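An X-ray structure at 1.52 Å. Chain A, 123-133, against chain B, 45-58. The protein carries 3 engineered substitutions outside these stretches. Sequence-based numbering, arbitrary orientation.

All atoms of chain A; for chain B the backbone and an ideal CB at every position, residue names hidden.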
ATOM      1  N   PRO A 123     -13.678  -7.874  16.179  1.00 13.54           N
ATOM      2  CA  PRO A 123     -14.963  -8.319  15.633  1.00 15.80           C
ATOM      3  C   PRO A 123     -14.847  -8.467  14.126  1.00 15.67           C
ATOM      4  O   PRO A 123     -13.959  -7.852  13.545  1.00 12.54           O
ATOM      5  CB  PRO A 123     -15.906  -7.164  15.987  1.00 18.06           C
ATOM      6  CG  PRO A 123     -15.003  -5.981  16.136  1.00 19.02           C
ATOM      7  CD  PRO A 123     -13.725  -6.521  16.736  1.00 12.50           C
ATOM      8  N   GLN A 124     -15.732  -9.232  13.500  1.00 12.09           N
ATOM      9  CA  GLN A 124     -15.623  -9.499  12.068  1.00 18.97           C
ATOM     10  C   GLN A 124     -15.731  -8.247  11.213  1.00 12.44           C
ATOM     11  O   GLN A 124     -15.085  -8.184  10.154  1.00 14.30           O
ATOM     12  CB  GLN A 124     -16.681 -10.548  11.656  1.00 30.99           C
ATOM     13  CG  GLN A 124     -16.545 -11.834  12.451  1.00 42.45           C
ATOM     14  CD  GLN A 124     -16.220 -13.080  11.660  1.00 32.17           C
ATOM     15  OE1 GLN A 124     -16.477 -13.161  10.466  1.00 22.14           O
ATOM     16  NE2 GLN A 124     -15.662 -14.094  12.314  1.00 21.46           N
ATOM     17  N   ASP A 125     -16.490  -7.240  11.642  1.00 12.48           N
ATOM     18  CA  ASP A 125     -16.604  -6.039  10.800  1.00 14.49           C
ATOM     19  C   ASP A 125     -15.384  -5.126  10.874  1.00 14.16           C
ATOM     20  O   ASP A 125     -15.228  -4.119  10.176  1.00 15.52           O
ATOM     21  CB  ASP A 125     -17.868  -5.280  11.237  1.00 15.70           C
ATOM     22  CG  ASP A 125     -17.637  -4.724  12.637  1.00 21.47           C
ATOM     23  OD1 ASP A 125     -17.245  -3.550  12.770  1.00 26.10           O
ATOM     24  OD2 ASP A 125     -17.827  -5.511  13.586  1.00 31.54           O
ATOM     25  N   ARG A 126     -14.438  -5.463  11.755  1.00  9.80           N
ATOM     26  CA  ARG A 126     -13.186  -4.737  11.872  1.00  8.55           C
ATOM     27  C   ARG A 126     -12.057  -5.543  11.243  1.00 10.13           C
ATOM     28  O   ARG A 126     -10.885  -5.192  11.404  1.00 10.39           O
ATOM     29  CB  ARG A 126     -12.876  -4.473  13.359  1.00  8.96           C
ATOM     30  CG  ARG A 126     -13.779  -3.420  13.985  1.00 12.52           C
ATOM     31  CD  ARG A 126     -13.420  -2.051  13.418  1.00 11.37           C
ATOM     32  NE  ARG A 126     -14.082  -0.931  14.058  1.00 15.09           N
ATOM     33  CZ  ARG A 126     -13.731   0.346  13.986  1.00 17.41           C
ATOM     34  NH1 ARG A 126     -12.683   0.799  13.284  1.00 14.44           N
ATOM     35  NH2 ARG A 126     -14.494   1.205  14.669  1.00 16.99           N
ATOM     36  N   ILE A 127     -12.403  -6.635  10.560  1.00 10.01           N
ATOM     37  CA  ILE A 127     -11.420  -7.389   9.778  1.00 10.27           C
ATOM     38  C   ILE A 127     -11.718  -7.120   8.299  1.00 11.28           C
ATOM     39  O   ILE A 127     -12.733  -7.594   7.786  1.00 12.19           O
ATOM     40  CB  ILE A 127     -11.422  -8.905  10.033  1.00  8.88           C
ATOM     41  CG1 ILE A 127     -11.058  -9.320  11.461  1.00 11.26           C
ATOM     42  CG2 ILE A 127     -10.490  -9.604   9.030  1.00 12.43           C
ATOM     43  CD1 ILE A 127      -9.628  -8.927  11.797  1.00 12.21           C
ATOM     44  N   GLY A 128     -10.851  -6.357   7.626  1.00 10.52           N
ATOM     45  CA  GLY A 128     -11.139  -6.042   6.232  1.00  9.90           C
ATOM     46  C   GLY A 128     -10.189  -6.816   5.330  1.00  8.84           C
ATOM     47  O   GLY A 128      -9.091  -6.345   5.085  1.00 14.10           O
ATOM     48  N   LEU A 129     -10.600  -7.988   4.874  1.00  9.39           N
ATOM     49  CA  LEU A 129      -9.760  -8.842   4.052  1.00  9.33           C
ATOM     50  C   LEU A 129     -10.266  -8.801   2.617  1.00 13.39           C
ATOM     51  O   LEU A 129     -11.453  -9.093   2.418  1.00 10.92           O
ATOM     52  CB  LEU A 129      -9.799 -10.259   4.633  1.00  8.98           C
ATOM     53  CG  LEU A 129      -9.115 -11.343   3.796  1.00 11.67           C
ATOM     54  CD1 LEU A 129      -7.651 -11.024   3.536  1.00 12.18           C
ATOM     55  CD2 LEU A 129      -9.235 -12.708   4.494  1.00  9.95           C
ATOM     56  N   THR A 130      -9.444  -8.415   1.638  1.00  8.61           N
ATOM     57  CA  THR A 130      -9.897  -8.492   0.249  1.00  6.16           C
ATOM     58  C   THR A 130      -8.876  -9.301  -0.546  1.00 10.60           C
ATOM     59  O   THR A 130      -7.711  -9.359  -0.144  1.00  9.52           O
ATOM     60  CB  THR A 130     -10.056  -7.112  -0.420  1.00  8.49           C
ATOM     61  OG1 THR A 130      -8.796  -6.421  -0.375  1.00 11.97           O
ATOM     62  CG2 THR A 130     -11.048  -6.259   0.346  1.00 11.99           C
ATOM     63  N   PHE A 131      -9.305  -9.894  -1.660  1.00 10.40           N
ATOM     64  CA  PHE A 131      -8.507 -10.801  -2.467  1.00 10.48           C
ATOM     65  C   PHE A 131      -8.376 -10.282  -3.891  1.00 11.28           C
ATOM     66  O   PHE A 131      -9.384  -9.801  -4.427  1.00 12.90           O
ATOM     67  CB  PHE A 131      -9.167 -12.190  -2.539  1.00 13.45           C
ATOM     68  CG  PHE A 131      -9.473 -12.843  -1.213  1.00 11.18           C
ATOM     69  CD1 PHE A 131      -8.616 -12.786  -0.136  1.00 10.55           C
ATOM     70  CD2 PHE A 131     -10.670 -13.533  -1.057  1.00 15.08           C
ATOM     71  CE1 PHE A 131      -8.950 -13.414   1.047  1.00 13.93           C
ATOM     72  CE2 PHE A 131     -11.007 -14.159   0.111  1.00 13.54           C
ATOM     73  CZ  PHE A 131     -10.139 -14.106   1.194  1.00 11.98           C
ATOM     74  N   LYS A 132      -7.183 -10.402  -4.434  1.00 10.21           N
ATOM     75  CA  LYS A 132      -6.899  -9.992  -5.792  1.00 11.02           C
ATOM     76  C   LYS A 132      -5.979 -11.029  -6.446  1.00 11.60           C
ATOM     77  O   LYS A 132      -5.266 -11.770  -5.779  1.00 12.37           O
ATOM     78  CB  LYS A 132      -6.200  -8.636  -5.889  1.00 13.18           C
ATOM     79  CG  LYS A 132      -6.889  -7.505  -5.169  1.00 22.21           C
ATOM     80  CD  LYS A 132      -8.156  -7.026  -5.848  1.00 20.98           C
ATOM     81  CE  LYS A 132      -7.937  -6.695  -7.318  1.00 22.61           C
ATOM     82  NZ  LYS A 132      -9.224  -6.264  -7.944  1.00 19.19           N
ATOM     83  N   THR A 133      -6.013 -11.007  -7.782  1.00 14.35           N
ATOM     84  CA  THR A 133      -4.985 -11.691  -8.546  1.00 16.58           C
ATOM     85  C   THR A 133      -4.057 -10.621  -9.129  1.00 15.81           C
ATOM     86  O   THR A 133      -4.437  -9.453  -9.113  1.00 17.95           O
ATOM     87  CB  THR A 133      -5.507 -12.519  -9.724  1.00 29.79           C
ATOM     88  OG1 THR A 133      -5.793 -11.592 -10.787  1.00 29.08           O
ATOM     89  CG2 THR A 133      -6.801 -13.221  -9.375  1.00 33.31           C
TER
ATOM     90  N   UNK B  45     -13.377   1.030  -4.238  1.00  6.20           N
ATOM     91  CA  UNK B  45     -14.549   0.226  -3.864  1.00  7.72           C
ATOM     92  C   UNK B  45     -14.157  -0.829  -2.839  1.00  7.97           C
ATOM     93  O   UNK B  45     -14.780  -0.943  -1.781  1.00  9.88           O
ATOM     94  CB  UNK B  45     -15.169  -0.438  -5.095  1.00  7.72           C
ATOM     95  N   UNK B  46     -13.103  -1.579  -3.137  1.00  8.33           N
ATOM     96  CA  UNK B  46     -12.578  -2.544  -2.167  1.00  7.52           C
ATOM     97  C   UNK B  46     -12.205  -1.889  -0.851  1.00  6.90           C
ATOM     98  O   UNK B  46     -12.506  -2.431   0.217  1.00 10.36           O
ATOM     99  CB  UNK B  46     -11.357  -3.263  -2.744  1.00  7.52           C
ATOM    100  N   UNK B  47     -11.560  -0.732  -0.814  1.00  7.42           N
ATOM    101  CA  UNK B  47     -11.244  -0.095   0.465  1.00  8.07           C
ATOM    102  C   UNK B  47     -12.476   0.238   1.280  1.00  6.86           C
ATOM    103  O   UNK B  47     -12.511   0.071   2.505  1.00  7.82           O
ATOM    104  CB  UNK B  47     -10.436   1.182   0.227  1.00  8.07           C
ATOM    105  N   UNK B  48     -13.521   0.726   0.599  1.00  8.13           N
ATOM    106  CA  UNK B  48     -14.756   1.036   1.317  1.00  6.96           C
ATOM    107  C   UNK B  48     -15.375  -0.222   1.898  1.00  7.35           C
ATOM    108  O   UNK B  48     -15.767  -0.248   3.069  1.00  9.11           O
ATOM    109  CB  UNK B  48     -15.755   1.734   0.392  1.00  6.96           C
ATOM    110  N   UNK B  49     -15.459  -1.268   1.055  1.00  9.50           N
ATOM    111  CA  UNK B  49     -15.999  -2.545   1.555  1.00  9.06           C
ATOM    112  C   UNK B  49     -15.173  -3.057   2.712  1.00  9.94           C
ATOM    113  O   UNK B  49     -15.666  -3.577   3.708  1.00 12.23           O
ATOM    114  CB  UNK B  49     -16.040  -3.594   0.442  1.00  9.06           C
ATOM    115  N   UNK B  50     -13.860  -2.928   2.578  1.00  9.42           N
ATOM    116  CA  UNK B  50     -12.959  -3.503   3.582  1.00  9.61           C
ATOM    117  C   UNK B  50     -13.121  -2.861   4.948  1.00 10.94           C
ATOM    118  O   UNK B  50     -12.967  -3.503   5.990  1.00 10.78           O
ATOM    119  CB  UNK B  50     -11.506  -3.363   3.124  1.00  9.61           C
ATOM    120  N   UNK B  51     -13.423  -1.556   4.927  1.00 11.32           N
ATOM    121  CA  UNK B  51     -13.556  -0.788   6.164  1.00 11.61           C
ATOM    122  C   UNK B  51     -14.723  -1.258   7.034  1.00 10.89           C
ATOM    123  O   UNK B  51     -14.782  -0.934   8.232  1.00  9.28           O
ATOM    124  CB  UNK B  51     -13.731   0.696   5.833  1.00 11.61           C
ATOM    125  N   UNK B  52     -15.632  -2.012   6.413  1.00 11.93           N
ATOM    126  CA  UNK B  52     -16.727  -2.606   7.200  1.00 13.28           C
ATOM    127  C   UNK B  52     -16.670  -4.120   7.078  1.00 13.14           C
ATOM    128  O   UNK B  52     -17.582  -4.808   7.551  1.00 12.27           O
ATOM    129  CB  UNK B  52     -18.088  -2.084   6.737  1.00 13.28           C
ATOM    130  N   UNK B  53     -15.616  -4.668   6.494  1.00  9.65           N
ATOM    131  CA  UNK B  53     -15.464  -6.130   6.458  1.00 12.48           C
ATOM    132  C   UNK B  53     -16.531  -6.786   5.601  1.00 15.33           C
ATOM    133  O   UNK B  53     -16.931  -7.935   5.827  1.00 14.72           O
ATOM    134  CB  UNK B  53     -15.517  -6.707   7.874  1.00 12.48           C
ATOM    135  N   UNK B  54     -17.023  -6.062   4.606  1.00  8.56           N
ATOM    136  CA  UNK B  54     -18.139  -6.593   3.815  1.00  9.02           C
ATOM    137  C   UNK B  54     -17.695  -7.532   2.712  1.00 14.05           C
ATOM    138  O   UNK B  54     -18.529  -8.107   2.004  1.00 17.56           O
ATOM    139  CB  UNK B  54     -18.938  -5.441   3.201  1.00  9.02           C
ATOM    140  N   UNK B  55     -16.396  -7.715   2.496  1.00 14.80           N
ATOM    141  CA  UNK B  55     -15.926  -8.566   1.408  1.00 11.48           C
ATOM    142  C   UNK B  55     -15.107  -7.760   0.404  1.00 14.04           C
ATOM    143  O   UNK B  55     -14.359  -6.853   0.765  1.00 11.78           O
ATOM    144  CB  UNK B  55     -17.108  -9.239   0.708  1.00 11.48           C
ATOM    145  N   UNK B  56     -15.215  -8.061  -0.880  1.00 11.73           N
ATOM    146  CA  UNK B  56     -14.521  -7.304  -1.911  1.00 11.52           C
ATOM    147  C   UNK B  56     -15.348  -7.380  -3.187  1.00 11.96           C
ATOM    148  O   UNK B  56     -16.416  -8.016  -3.217  1.00 11.17           O
ATOM    149  CB  UNK B  56     -13.103  -7.834  -2.136  1.00 11.52           C
ATOM    150  N   UNK B  57     -14.860  -6.724  -4.231  1.00 13.59           N
ATOM    151  CA  UNK B  57     -15.665  -6.637  -5.463  1.00 10.50           C
ATOM    152  C   UNK B  57     -15.806  -7.969  -6.180  1.00 11.18           C
ATOM    153  O   UNK B  57     -16.768  -8.153  -6.940  1.00 13.59           O
ATOM    154  CB  UNK B  57     -15.045  -5.618  -6.421  1.00 10.50           C
ATOM    155  N   UNK B  58     -14.870  -8.881  -5.947  1.00 13.52           N
ATOM    156  CA  UNK B  58     -14.942 -10.239  -6.482  1.00 14.86           C
ATOM    157  C   UNK B  58     -16.152 -10.944  -5.876  1.00 15.97           C
ATOM    158  O   UNK B  58     -16.853 -11.686  -6.564  1.00 16.80           O
ATOM    159  CB  UNK B  58     -13.656 -11.016  -6.192  1.00 14.86           C
TER

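Position 45 lies in a helix, and its ideal CB has nothing of chain A within 5.5 Å. Chain A sets no preference. It is Thr B45.

Position 46 points toward chain A. Its ideal CB is 4.3 Å from Thr A130 CG2, and Lys A132 brings an amine nearby. A small, polar or acidic residue would suit. It is Asp B46. Asp B46 OD2 lies 4.3 Å from Lys A132 NZ, too far for a salt bridge. Water 6 spans the gap, donating to Asp B46 OD2 and accepting from Lys A132 NZ. Water 4 links OD2 to Thr A130 OG1. Asp B46 OD1 accepts a hydrogen bond from the backbone N of 57.

Positions 47, 48 and 49 have ideal CB atoms clear of chain A. They are Ala B47, Leu B48 and Leu B49.

Position 50 points sideways, beside the strand. Its ideal CB is 4.1 Å from Gly A128 CA and 4.0 Å from Thr A130 CG2. Little room remains, so Ala, Ser or perhaps Cys would suit. It is Ser B50. Ser B50 OG lies 3.0 Å from Gly A128 O, and water 3 joins OG to Thr A130 OG1. A CB on Gly A128 would clash with this OG.

Positions 51 and 52 point away and lie within a type I turn from 50 to 53. Many residues would fit. They are Ala B51 and Tyr B52. The main chain of Tyr B52 packs on Asp A125, with Tyr B52 C 3.4 Å from Asp A125 O.

Position 53 has positive phi, 67°, which favours glycine. An ideal CB would sit 2.8 Å from Gln A124 O and 2.9 Å from Ile A127 O, both clashes. It is Gly B53.

Position 54 points away and is unconstrained by chain A. It is Leu B54.

Position 55 has phi 118° and psi -143°. A CB would jam against the preceding carbonyl, so glycine is expected. It is Gly B55; Gly B55 O lies 3.4 Å from Thr A130 CG2.

Position 56 points toward the strand. Its ideal CB is 3.6 Å from Thr A130 CB and 4.3 Å from Phe A131 N, a donor. It also precedes a helix, so Asp, Asn, Ser or Thr would suit. It is Asp B56, the N-cap. Phe A131 N donates a hydrogen bond to Asp B56 OD2 at 3.0 Å.

Position 57 points sideways, with no chain A atom near its ideal CB. Several residues would fit. It is Ile B57; Ile B57 CD1 reaches 4.0 Å from Lys A132 NZ.

Position 58 is helical and open to many residues. It is Gly B58.

Chain B, residues 45-58: TDALLSAYGLGDIG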
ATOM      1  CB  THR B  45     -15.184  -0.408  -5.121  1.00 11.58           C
ATOM      2  OG1 THR B  45     -15.617   0.672  -5.975  1.00 10.71           O
ATOM      3  CG2 THR B  45     -16.393  -1.263  -4.749  1.00 10.03           C
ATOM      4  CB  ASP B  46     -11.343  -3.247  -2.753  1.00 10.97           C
ATOM      5  CG  ASP B  46     -11.743  -4.513  -3.498  1.00 11.29           C
ATOM      6  OD1 ASP B  46     -12.952  -4.845  -3.438  1.00 13.54           O
ATOM      7  OD2 ASP B  46     -10.858  -5.142  -4.106  1.00 10.59           O
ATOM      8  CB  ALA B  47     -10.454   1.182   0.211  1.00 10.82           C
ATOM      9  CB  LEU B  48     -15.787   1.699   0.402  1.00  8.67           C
ATOM     10  CG  LEU B  48     -15.488   3.114  -0.089  1.00  8.49           C
ATOM     11  CD1 LEU B  48     -16.370   3.470  -1.280  1.00 13.45           C
ATOM     12  CD2 LEU B  48     -15.668   4.113   1.051  1.00 12.27           C
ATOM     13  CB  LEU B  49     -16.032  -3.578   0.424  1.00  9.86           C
ATOM     14  CG  LEU B  49     -16.938  -3.211  -0.762  1.00  6.23           C
ATOM     15  CD1 LEU B  49     -16.786  -4.239  -1.869  1.00  9.61           C
ATOM     16  CD2 LEU B  49     -18.402  -3.127  -0.340  1.00 10.29           C
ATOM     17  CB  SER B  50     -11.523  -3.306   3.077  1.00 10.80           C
ATOM     18  OG  SER B  50     -10.608  -4.002   3.910  1.00 16.80           O
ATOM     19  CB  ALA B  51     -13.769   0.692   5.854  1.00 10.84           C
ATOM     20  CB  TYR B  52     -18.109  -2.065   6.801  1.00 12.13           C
ATOM     21  CG  TYR B  52     -18.363  -0.720   7.446  1.00 13.67           C
ATOM     22  CD1 TYR B  52     -17.865   0.436   6.875  1.00 16.62           C
ATOM     23  CD2 TYR B  52     -19.080  -0.620   8.633  1.00 18.67           C
ATOM     24  CE1 TYR B  52     -18.071   1.685   7.442  1.00 15.70           C
ATOM     25  CE2 TYR B  52     -19.291   0.629   9.208  1.00 19.73           C
ATOM     26  CZ  TYR B  52     -18.789   1.763   8.612  1.00 22.73           C
ATOM     27  OH  TYR B  52     -18.980   3.012   9.159  1.00 24.83           O
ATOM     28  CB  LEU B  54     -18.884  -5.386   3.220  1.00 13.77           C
ATOM     29  CG  LEU B  54     -19.631  -4.451   4.167  1.00 14.88           C
ATOM     30  CD1 LEU B  54     -20.248  -3.262   3.435  1.00 16.82           C
ATOM     31  CD2 LEU B  54     -20.723  -5.186   4.925  1.00 18.88           C
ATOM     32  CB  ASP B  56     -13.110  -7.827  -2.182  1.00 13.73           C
ATOM     33  CG  ASP B  56     -13.105  -9.315  -2.484  1.00 18.99           C
ATOM     34  OD1 ASP B  56     -13.935  -9.793  -3.306  1.00 14.24           O
ATOM     35  OD2 ASP B  56     -12.251 -10.022  -1.892  1.00 14.37           O
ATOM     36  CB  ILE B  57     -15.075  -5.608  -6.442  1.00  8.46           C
ATOM     37  CG1 ILE B  57     -13.656  -5.951  -6.873  1.00 10.66           C
ATOM     38  CG2 ILE B  57     -15.203  -4.218  -5.831  1.00 16.20           C
ATOM     39  CD1 ILE B  57     -13.045  -4.957  -7.817  1.00 14.50           C
TER
HETATM   40  O   HOH W   1     -12.870  -3.866   8.741  1.00 13.30           O
HETATM   41  O   HOH W   2     -13.836  -6.930   3.661  1.00 12.80           O
HETATM   42  O   HOH W   3      -8.598  -4.936   2.113  1.00 10.90           O
HETATM   43  O   HOH W   4      -8.488  -4.830  -2.703  1.00 11.20           O
HETATM   44  O   HOH W   5     -11.450  -7.870  -4.982  1.00 13.80           O
HETATM   45  O   HOH W   6      -9.870  -4.052  -6.543  1.00 14.80           O
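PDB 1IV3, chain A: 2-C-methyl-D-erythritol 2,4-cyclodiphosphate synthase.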